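Local coordinates for protein diaminopimelate decarboxylase (Helicobacter pylori, PDB 2QGH) that catalyses the pyridoxal phosphate-dependent decarboxylation of meso-diaminopimelate to L-lysine, the final step of lysine biosynthesis in bacteria, at residues L128-S132 / F133-K137; F177-G180 / E181-L185; P215-E218 / A219-V223; K407-A410 / L411-W415. One frame throughout, in Å; residues are numbered along the deposited sequence.

Contact 1 of 4, residues L128-S132 / F133-K137; sequences LNVES and FMELK
The carboxylate of E135 lies against V130 and the backbone that follows it. V130 CB stands over one face of this flat group, 3.5 Å from E135 CD. On the syn side of E135 OE1, E131 N donates to that oxygen over 2.7 Å, a nearly straight bond (164°) that meets it 27° out of the carboxylate plane. A water comes to OE1 from the other side of that plane and joins it to S132 OG. The remaining oxygen, OE2, pairs with K112, whose ammonium also binds N129 O. A glutamate suits the place because its extended chain spans from the first helical turn back to the strand end, and the lysine probably favours its charged form.

S132 is the N-cap of helix 133-146. Its OG is held between its own N and carbonyl carbon (chi1 73°), where it accepts from E135 N at 3.0 Å and donates to the water, so the small hydroxyl is used in both directions. S132 O takes L136 N at 3.1 Å as the first helical backbone bond. On the apolar side V130 CG1 meets L136 CD1 at 4.0 Å, two branched side chains suited to the buried layer.

The whole forms the strand-to-helix turn of one beta-alpha unit in the parallel barrel. L136 also packs on strand 150-155, and F133 reaches helix 181-193, where its ring meets W190 edge-to-face. Y297 of the second subunit packs on E135, and K299 of that subunit binds E131 O, while strand 127-130 pairs with strands 105-107 and 150-155.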
loop_
_atom_site.group_PDB
_atom_site.type_symbol
_atom_site.label_atom_id
_atom_site.label_comp_id
_atom_site.label_asym_id
_atom_site.label_seq_id
_atom_site.Cartn_x
_atom_site.Cartn_y
_atom_site.Cartn_z
ATOM N N LEU A 128 -16.602 4.057 22.806
ATOM C CA LEU A 128 -16.410 4.517 21.440
ATOM C C LEU A 128 -15.779 5.897 21.571
ATOM O O LEU A 128 -16.298 6.757 22.279
ATOM C CB LEU A 128 -17.745 4.619 20.694
ATOM C CG LEU A 128 -18.217 3.396 19.899
ATOM C CD1 LEU A 128 -18.631 2.284 20.837
ATOM C CD2 LEU A 128 -19.386 3.786 19.020
ATOM N N ASN A 129 -14.647 6.094 20.907
ATOM C CA ASN A 129 -13.948 7.368 20.961
ATOM C C ASN A 129 -14.384 8.148 19.740
ATOM O O ASN A 129 -13.938 7.875 18.627
ATOM C CB ASN A 129 -12.442 7.120 20.958
ATOM C CG ASN A 129 -11.652 8.345 21.344
ATOM O OD1 ASN A 129 -12.012 9.059 22.280
ATOM N ND2 ASN A 129 -10.563 8.589 20.633
ATOM N N VAL A 130 -15.276 9.113 19.947
ATOM C CA VAL A 130 -15.817 9.885 18.832
ATOM C C VAL A 130 -14.945 11.059 18.403
ATOM O O VAL A 130 -14.326 11.735 19.228
ATOM C CB VAL A 130 -17.253 10.370 19.144
ATOM C CG1 VAL A 130 -17.952 9.352 20.025
ATOM C CG2 VAL A 130 -17.226 11.710 19.799
ATOM N N GLU A 131 -14.915 11.296 17.096
ATOM C CA GLU A 131 -14.095 12.349 16.530
ATOM C C GLU A 131 -14.898 13.512 15.952
ATOM O O GLU A 131 -14.322 14.518 15.547
ATOM C CB GLU A 131 -13.186 11.749 15.455
ATOM C CG GLU A 131 -12.521 10.440 15.872
ATOM C CD GLU A 131 -11.002 10.509 15.860
ATOM O OE1 GLU A 131 -10.359 9.455 16.047
ATOM O OE2 GLU A 131 -10.454 11.616 15.670
ATOM N N SER A 132 -16.221 13.378 15.902
ATOM C CA SER A 132 -17.052 14.459 15.375
ATOM C C SER A 132 -18.388 14.541 16.097
ATOM O O SER A 132 -18.865 13.557 16.651
ATOM C CB SER A 132 -17.287 14.280 13.864
ATOM O OG SER A 132 -18.197 13.224 13.587
ATOM N N PHE A 133 -18.995 15.721 16.094
ATOM C CA PHE A 133 -20.280 15.892 16.747
ATOM C C PHE A 133 -21.340 15.078 16.004
ATOM O O PHE A 133 -22.239 14.518 16.625
ATOM C CB PHE A 133 -20.662 17.377 16.780
ATOM C CG PHE A 133 -21.572 17.758 17.925
ATOM C CD1 PHE A 133 -21.642 19.081 18.357
ATOM C CD2 PHE A 133 -22.343 16.802 18.584
ATOM C CE1 PHE A 133 -22.463 19.445 19.433
ATOM C CE2 PHE A 133 -23.166 17.158 19.659
ATOM C CZ PHE A 133 -23.222 18.479 20.083
ATOM N N MET A 134 -21.223 15.002 14.678
ATOM C CA MET A 134 -22.179 14.242 13.878
ATOM C C MET A 134 -22.056 12.748 14.178
ATOM O O MET A 134 -23.023 12.004 14.061
ATOM C CB MET A 134 -21.971 14.499 12.375
ATOM C CG MET A 134 -23.110 13.954 11.499
ATOM S SD MET A 134 -22.952 14.242 9.701
ATOM C CE MET A 134 -23.096 16.076 9.643
ATOM N N GLU A 135 -20.862 12.307 14.565
ATOM C CA GLU A 135 -20.655 10.903 14.911
ATOM C C GLU A 135 -21.372 10.637 16.232
ATOM O O GLU A 135 -21.994 9.600 16.418
ATOM C CB GLU A 135 -19.165 10.595 15.096
ATOM C CG GLU A 135 -18.850 9.105 15.208
ATOM C CD GLU A 135 -17.557 8.828 15.969
ATOM O OE1 GLU A 135 -16.613 9.641 15.862
ATOM O OE2 GLU A 135 -17.481 7.786 16.663
ATOM N N LEU A 136 -21.261 11.584 17.156
ATOM C CA LEU A 136 -21.886 11.468 18.463
ATOM C C LEU A 136 -23.405 11.346 18.330
ATOM O O LEU A 136 -24.036 10.553 19.028
ATOM C CB LEU A 136 -21.535 12.689 19.319
ATOM C CG LEU A 136 -21.844 12.613 20.818
ATOM C CD1 LEU A 136 -20.905 11.619 21.497
ATOM C CD2 LEU A 136 -21.682 13.995 21.437
ATOM N N LYS A 137 -23.989 12.138 17.438
ATOM C CA LYS A 137 -25.433 12.102 17.222
ATOM C C LYS A 137 -25.828 10.795 16.545
ATOM O O LYS A 137 -26.911 10.258 16.780
ATOM C CB LYS A 137 -25.868 13.289 16.355
ATOM C CG LYS A 137 -25.769 14.641 17.049
ATOM C CD LYS A 137 -26.059 15.778 16.078
ATOM C CE LYS A 137 -26.179 17.123 16.787
ATOM N NZ LYS A 137 -27.497 17.289 17.468
HETATM O O HOH W 1 -16.141 11.195 13.183
#

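Contact 2 of 4, residues F177-G180 / E181-L185; sequences FGVG and EKEAL
E183, in the first turn of its helix, sets out toward V179 and G180, but its end turns away. Its CB sits 4.0 Å from G180 O, beside the carbonyl that begins the helix. The next atom, CG, is turned anti to the backbone N (chi1 174°) as the side chain crosses that of V179 obliquely; it is modelled too near V179 CG1, so the closeness of the two is doubtful. A bend at chi2 (98°) then leads the carboxylate away. At the tip, E183 OE1 passes F133 CB at 3.6 Å.

G180 is the N-cap residue of helix 181-193. Its O receives A184 N at 3.0 Å, and the small methyl of A184 fits close by, CB being 3.2 Å from the same oxygen. In the loop before it, G178 has a positive phi (71°), readily adopted by glycine, and K299 of the second subunit donates to its O.

Chemically, the first helical bond, A184 N to G180 O, is a backbone bond, and a glycine N-cap offers no side-chain acceptor for the N-H groups of the first turn. E181 OE2 forms a salt bridge with K182 NZ at 3.5 Å, and both acids, E181 and E183, would be favoured electrostatically by the positive end of the helix dipole.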
loop_
_atom_site.group_PDB
_atom_site.type_symbol
_atom_site.label_atom_id
_atom_site.label_comp_id
_atom_site.label_asym_id
_atom_site.label_seq_id
_atom_site.Cartn_x
_atom_site.Cartn_y
_atom_site.Cartn_z
ATOM N N PHE A 177 -8.275 14.654 12.880
ATOM C CA PHE A 177 -8.478 13.933 14.128
ATOM C C PHE A 177 -8.802 14.792 15.339
ATOM O O PHE A 177 -8.164 15.817 15.577
ATOM C CB PHE A 177 -7.240 13.088 14.426
ATOM C CG PHE A 177 -6.870 12.149 13.313
ATOM C CD1 PHE A 177 -7.655 11.035 13.034
ATOM C CD2 PHE A 177 -5.743 12.386 12.534
ATOM C CE1 PHE A 177 -7.321 10.165 11.987
ATOM C CE2 PHE A 177 -5.402 11.524 11.489
ATOM C CZ PHE A 177 -6.193 10.412 11.217
ATOM N N GLY A 178 -9.796 14.349 16.106
ATOM C CA GLY A 178 -10.199 15.056 17.306
ATOM C C GLY A 178 -10.904 16.372 17.048
ATOM O O GLY A 178 -11.172 16.732 15.902
ATOM N N VAL A 179 -11.220 17.090 18.120
ATOM C CA VAL A 179 -11.885 18.382 17.989
ATOM C C VAL A 179 -11.342 19.381 19.010
ATOM O O VAL A 179 -10.792 18.989 20.042
ATOM C CB VAL A 179 -13.412 18.263 18.179
ATOM C CG1 VAL A 179 -14.057 19.567 17.821
ATOM C CG2 VAL A 179 -13.982 17.156 17.311
ATOM N N GLY A 180 -11.492 20.668 18.702
ATOM C CA GLY A 180 -11.026 21.715 19.596
ATOM C C GLY A 180 -11.715 21.700 20.946
ATOM O O GLY A 180 -12.717 21.018 21.136
ATOM N N GLU A 181 -11.188 22.466 21.888
ATOM C CA GLU A 181 -11.752 22.516 23.233
ATOM C C GLU A 181 -13.196 23.007 23.308
ATOM O O GLU A 181 -14.036 22.379 23.947
ATOM C CB GLU A 181 -10.891 23.393 24.135
ATOM C CG GLU A 181 -11.250 23.272 25.598
ATOM C CD GLU A 181 -10.520 24.276 26.447
ATOM O OE1 GLU A 181 -9.272 24.305 26.408
ATOM O OE2 GLU A 181 -11.198 25.039 27.152
ATOM N N LYS A 182 -13.484 24.132 22.666
ATOM C CA LYS A 182 -14.830 24.684 22.694
ATOM C C LYS A 182 -15.854 23.662 22.205
ATOM O O LYS A 182 -16.824 23.358 22.900
ATOM C CB LYS A 182 -14.907 25.944 21.829
ATOM C CG LYS A 182 -13.892 27.031 22.180
ATOM C CD LYS A 182 -14.103 27.612 23.588
ATOM C CE LYS A 182 -13.236 26.922 24.635
ATOM N NZ LYS A 182 -11.779 27.117 24.357
ATOM N N GLU A 183 -15.632 23.135 21.004
ATOM C CA GLU A 183 -16.537 22.154 20.422
ATOM C C GLU A 183 -16.660 20.914 21.302
ATOM O O GLU A 183 -17.743 20.346 21.439
ATOM C CB GLU A 183 -16.046 21.745 19.034
ATOM C CG GLU A 183 -16.856 20.621 18.393
ATOM C CD GLU A 183 -17.902 21.117 17.426
ATOM O OE1 GLU A 183 -18.608 20.280 16.818
ATOM O OE2 GLU A 183 -18.015 22.345 17.268
ATOM N N ALA A 184 -15.547 20.493 21.891
ATOM C CA ALA A 184 -15.542 19.316 22.748
ATOM C C ALA A 184 -16.402 19.556 23.982
ATOM O O ALA A 184 -17.183 18.692 24.387
ATOM C CB ALA A 184 -14.122 18.978 23.161
ATOM N N LEU A 185 -16.246 20.731 24.580
ATOM C CA LEU A 185 -17.016 21.087 25.762
ATOM C C LEU A 185 -18.492 20.958 25.448
ATOM O O LEU A 185 -19.262 20.432 26.246
ATOM C CB LEU A 185 -16.702 22.519 26.201
ATOM C CG LEU A 185 -15.342 22.715 26.885
ATOM C CD1 LEU A 185 -15.038 24.196 27.040
ATOM C CD2 LEU A 185 -15.353 22.022 28.238
#

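Contact 3 of 4, residues P215-E218 / A219-V223; sequences PIIE and ASQKV
E218 and K222 project from neighbouring turns of one helix and meet at their charged ends. E218 runs fully extended, whereas K222, as modelled, doubles back through bends at chi2 and chi4 (58° and -60°) that bring its ammonium across the glutamate chain, although the middle of the lysine lies too close to E218 O for this path to be certain. NZ reaches E218 OE1 at 2.9 Å on the anti lone pair, the one facing away from the other carboxylate oxygen, and so forms a salt bridge. Long charged residues four apart suit this outward flank.

I217 and Q221 follow the same spacing but meet differently. The amide of Q221 passes obliquely by the methyl branch of I217, NE2 lying 3.9 Å from CG2, while Q221 CG rests 3.1 Å from I217 O. The backbone bond of the same pair, Q221 N to I217 O, is 3.0 Å long.

S220 turns its hydroxyl back along the helix. I216 O accepts S220 N at 2.9 Å in the carbonyl plane and S220 OG at 3.1 Å from 45° above it. This double use satisfies the serine on a buried side, where S220 packs on I265 and A268 of helix 258-268 and I216 on Y261. A219, with only a methyl, lies 3.3 Å by CB from I216 O. P215 is in the first turn, where a missing N-H costs no helical bond.

This is the amphipathic pattern of a helix on the outside of an alpha/beta barrel, here the crossover connecting strands 197-203 and 239-241.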
loop_
_atom_site.group_PDB
_atom_site.type_symbol
_atom_site.label_atom_id
_atom_site.label_comp_id
_atom_site.label_asym_id
_atom_site.label_seq_id
_atom_site.Cartn_x
_atom_site.Cartn_y
_atom_site.Cartn_z
ATOM N N PRO A 215 6.124 17.502 23.436
ATOM C CA PRO A 215 4.789 17.669 22.855
ATOM C C PRO A 215 3.730 16.809 23.549
ATOM O O PRO A 215 2.597 17.244 23.747
ATOM C CB PRO A 215 4.998 17.282 21.395
ATOM C CG PRO A 215 6.407 17.681 21.146
ATOM C CD PRO A 215 7.103 17.171 22.390
ATOM N N ILE A 216 4.108 15.595 23.927
ATOM C CA ILE A 216 3.190 14.682 24.599
ATOM C C ILE A 216 2.776 15.273 25.946
ATOM O O ILE A 216 1.580 15.374 26.257
ATOM C CB ILE A 216 3.855 13.302 24.803
ATOM C CG1 ILE A 216 4.277 12.740 23.441
ATOM C CG2 ILE A 216 2.892 12.340 25.492
ATOM C CD1 ILE A 216 5.140 11.498 23.520
ATOM N N ILE A 217 3.768 15.682 26.733
ATOM C CA ILE A 217 3.521 16.279 28.041
ATOM C C ILE A 217 2.659 17.536 27.928
ATOM O O ILE A 217 1.708 17.715 28.695
ATOM C CB ILE A 217 4.843 16.627 28.740
ATOM C CG1 ILE A 217 5.658 15.353 28.931
ATOM C CG2 ILE A 217 4.571 17.300 30.081
ATOM C CD1 ILE A 217 4.884 14.246 29.633
ATOM N N GLU A 218 2.979 18.399 26.967
ATOM C CA GLU A 218 2.201 19.612 26.778
ATOM C C GLU A 218 0.747 19.241 26.501
ATOM O O GLU A 218 -0.171 19.890 26.988
ATOM C CB GLU A 218 2.753 20.433 25.617
ATOM C CG GLU A 218 2.010 21.741 25.389
ATOM C CD GLU A 218 2.509 22.501 24.168
ATOM O OE1 GLU A 218 1.894 23.533 23.810
ATOM O OE2 GLU A 218 3.514 22.067 23.567
ATOM N N ALA A 219 0.541 18.181 25.729
ATOM C CA ALA A 219 -0.811 17.737 25.407
ATOM C C ALA A 219 -1.508 17.201 26.659
ATOM O O ALA A 219 -2.687 17.460 26.881
ATOM C CB ALA A 219 -0.764 16.664 24.326
ATOM N N SER A 220 -0.774 16.458 27.478
ATOM C CA SER A 220 -1.332 15.906 28.706
ATOM C C SER A 220 -1.815 17.003 29.653
ATOM O O SER A 220 -2.884 16.895 30.251
ATOM C CB SER A 220 -0.287 15.043 29.418
ATOM O OG SER A 220 0.100 13.941 28.614
ATOM N N GLN A 221 -1.023 18.059 29.790
ATOM C CA GLN A 221 -1.382 19.162 30.670
ATOM C C GLN A 221 -2.643 19.860 30.183
ATOM O O GLN A 221 -3.582 20.075 30.951
ATOM C CB GLN A 221 -0.233 20.161 30.742
ATOM C CG GLN A 221 1.090 19.519 31.089
ATOM C CD GLN A 221 2.239 20.501 31.084
ATOM O OE1 GLN A 221 2.317 21.379 30.223
ATOM N NE2 GLN A 221 3.150 20.349 32.040
ATOM N N LYS A 222 -2.667 20.212 28.904
ATOM C CA LYS A 222 -3.823 20.889 28.349
ATOM C C LYS A 222 -5.087 20.061 28.488
ATOM O O LYS A 222 -6.124 20.583 28.876
ATOM C CB LYS A 222 -3.584 21.245 26.883
ATOM C CG LYS A 222 -2.695 22.474 26.687
ATOM C CD LYS A 222 -1.327 22.306 27.347
ATOM C CE LYS A 222 -0.467 23.563 27.223
ATOM N NZ LYS A 222 -0.193 23.949 25.808
ATOM N N VAL A 223 -5.005 18.772 28.173
ATOM C CA VAL A 223 -6.174 17.901 28.269
ATOM C C VAL A 223 -6.539 17.633 29.725
ATOM O O VAL A 223 -7.704 17.416 30.048
ATOM C CB VAL A 223 -5.941 16.555 27.535
ATOM C CG1 VAL A 223 -7.173 15.660 27.667
ATOM C CG2 VAL A 223 -5.645 16.822 26.058
#

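Contact 4 of 4, residues K407-A410 / L411-W415; sequences KREA and LEDLW
A410 and D413 close a type I beta turn, which with the residues after it makes a short helix-like turn just past strand 402-406 of the mixed-sheet domain. One backbone bond closes it, and a side-chain bond braces it. D413 N donates to A410 O at 2.9 Å, from well above the carbonyl plane as the tight turn demands, and A410 N donates in return to D413 OD2, also at 2.9 Å. The second bond comes in 43° out of the carboxylate plane. It is made possible by a CG turned anti to the carbonyl carbon and beside the backbone N (chi1 -64°), which sends the short acid back over the turn; aspartate is the right length for this. The backbone continues with L414 N bonded to L411 O.

Among charged groups, the other oxygen of D413, OD1, forms a salt bridge with R416. E409 OE1 is held by Q385 and by the backbone N of K391, so this acid is tied to the neighbouring loop. The two carboxylates come no nearer than 5.4 Å between E409 OE2 and D413 OD2, and their mild repulsion is probably offset by these partners.

Packing contacts complete the turn. The methylene E409 CG lies 3.6 Å from D413 CB. A410 CB lies 3.6 Å from D413 OD2, and L411 packs on P390 and on Q93 of the second subunit. R94 of that subunit meets L414, placing the turn at the dimer interface.

A carbonyl-to-ring contact is the last kind: W415 folds its indole against the turn, and L411 O stands 3.3 Å above one ring face, displaced toward the rim.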
loop_
_atom_site.group_PDB
_atom_site.type_symbol
_atom_site.label_atom_id
_atom_site.label_comp_id
_atom_site.label_asym_id
_atom_site.label_seq_id
_atom_site.Cartn_x
_atom_site.Cartn_y
_atom_site.Cartn_z
ATOM N N LYS A 407 -0.030 -18.462 7.018
ATOM C CA LYS A 407 0.423 -19.218 5.871
ATOM C C LYS A 407 0.609 -18.284 4.683
ATOM O O LYS A 407 -0.091 -17.283 4.560
ATOM C CB LYS A 407 -0.589 -20.311 5.530
ATOM C CG LYS A 407 -0.152 -21.227 4.392
ATOM C CD LYS A 407 1.057 -22.082 4.791
ATOM C CE LYS A 407 2.399 -21.327 4.810
ATOM N NZ LYS A 407 2.948 -20.974 3.467
ATOM N N ARG A 408 1.566 -18.597 3.818
ATOM C CA ARG A 408 1.786 -17.765 2.644
ATOM C C ARG A 408 0.602 -17.923 1.699
ATOM O O ARG A 408 -0.022 -18.979 1.631
ATOM C CB ARG A 408 3.062 -18.160 1.915
ATOM C CG ARG A 408 3.464 -17.147 0.848
ATOM C CD ARG A 408 4.549 -17.688 -0.053
ATOM N NE ARG A 408 5.676 -18.197 0.721
ATOM C CZ ARG A 408 6.537 -17.448 1.412
ATOM N NH1 ARG A 408 6.427 -16.119 1.444
ATOM N NH2 ARG A 408 7.515 -18.048 2.084
ATOM N N GLU A 409 0.294 -16.861 0.969
ATOM C CA GLU A 409 -0.818 -16.877 0.032
ATOM C C GLU A 409 -0.471 -17.635 -1.257
ATOM O O GLU A 409 0.634 -17.502 -1.796
ATOM C CB GLU A 409 -1.186 -15.440 -0.304
ATOM C CG GLU A 409 -2.654 -15.112 -0.197
ATOM C CD GLU A 409 -2.867 -13.618 -0.093
ATOM O OE1 GLU A 409 -2.099 -12.878 -0.748
ATOM O OE2 GLU A 409 -3.793 -13.189 0.634
ATOM N N ALA A 410 -1.410 -18.439 -1.748
ATOM C CA ALA A 410 -1.187 -19.167 -2.993
ATOM C C ALA A 410 -1.470 -18.197 -4.141
ATOM O O ALA A 410 -2.216 -17.230 -3.977
ATOM C CB ALA A 410 -2.116 -20.375 -3.084
ATOM N N LEU A 411 -0.864 -18.455 -5.295
ATOM C CA LEU A 411 -1.050 -17.612 -6.469
ATOM C C LEU A 411 -2.534 -17.478 -6.787
ATOM O O LEU A 411 -3.005 -16.408 -7.175
ATOM C CB LEU A 411 -0.312 -18.223 -7.661
ATOM C CG LEU A 411 0.753 -17.383 -8.366
ATOM C CD1 LEU A 411 1.557 -16.574 -7.372
ATOM C CD2 LEU A 411 1.660 -18.311 -9.146
ATOM N N GLU A 412 -3.278 -18.564 -6.599
ATOM C CA GLU A 412 -4.704 -18.553 -6.887
ATOM C C GLU A 412 -5.531 -17.675 -5.950
ATOM O O GLU A 412 -6.639 -17.273 -6.297
ATOM C CB GLU A 412 -5.255 -19.976 -6.877
ATOM C CG GLU A 412 -4.461 -20.949 -7.734
ATOM C CD GLU A 412 -3.333 -21.612 -6.956
ATOM O OE1 GLU A 412 -3.635 -22.307 -5.957
ATOM O OE2 GLU A 412 -2.151 -21.438 -7.332
ATOM N N ASP A 413 -5.011 -17.382 -4.762
ATOM C CA ASP A 413 -5.749 -16.539 -3.828
ATOM C C ASP A 413 -5.799 -15.100 -4.337
ATOM O O ASP A 413 -6.646 -14.318 -3.923
ATOM C CB ASP A 413 -5.118 -16.569 -2.424
ATOM C CG ASP A 413 -5.164 -17.949 -1.787
ATOM O OD1 ASP A 413 -6.137 -18.693 -2.031
ATOM O OD2 ASP A 413 -4.236 -18.293 -1.029
ATOM N N LEU A 414 -4.896 -14.753 -5.245
ATOM C CA LEU A 414 -4.863 -13.400 -5.794
ATOM C C LEU A 414 -6.118 -13.052 -6.583
ATOM O O LEU A 414 -6.608 -11.932 -6.513
ATOM C CB LEU A 414 -3.660 -13.220 -6.723
ATOM C CG LEU A 414 -2.237 -13.268 -6.157
ATOM C CD1 LEU A 414 -1.242 -13.525 -7.300
ATOM C CD2 LEU A 414 -1.916 -11.967 -5.425
ATOM N N TRP A 415 -6.638 -14.018 -7.332
ATOM C CA TRP A 415 -7.797 -13.771 -8.186
ATOM C C TRP A 415 -9.023 -14.619 -7.883
ATOM O O TRP A 415 -9.943 -14.697 -8.699
ATOM C CB TRP A 415 -7.380 -13.970 -9.646
ATOM C CG TRP A 415 -6.840 -15.345 -9.931
ATOM C CD1 TRP A 415 -7.560 -16.501 -10.028
ATOM C CD2 TRP A 415 -5.470 -15.711 -10.149
ATOM N NE1 TRP A 415 -6.730 -17.556 -10.289
ATOM C CE2 TRP A 415 -5.441 -17.103 -10.370
ATOM C CE3 TRP A 415 -4.265 -14.997 -10.179
ATOM C CZ2 TRP A 415 -4.254 -17.802 -10.621
ATOM C CZ3 TRP A 415 -3.078 -15.693 -10.430
ATOM C CH2 TRP A 415 -3.087 -17.081 -10.647
#

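In the fold
Each contact joins adjacent pieces of chain, so none closes a long loop, and the four follow in series without nesting or crossing. Contact 1 turns the fourth barrel strand into its helix. Contact 2 starts the helix after the fifth strand and touches contact 1, with centres about 11 Å apart: E131 OE2 binds G178 N at 2.8 Å. Contact 3, on the next barrel helix, comes within about 5 Å of contact 2 by nearest atoms without touching. Contact 4 lies on the far side of the chain's centre from contacts 2 and 3, beyond the last strand of the mixed sheet. Contacts 1, 2 and 4 all meet the second subunit, tying both domains to the dimer.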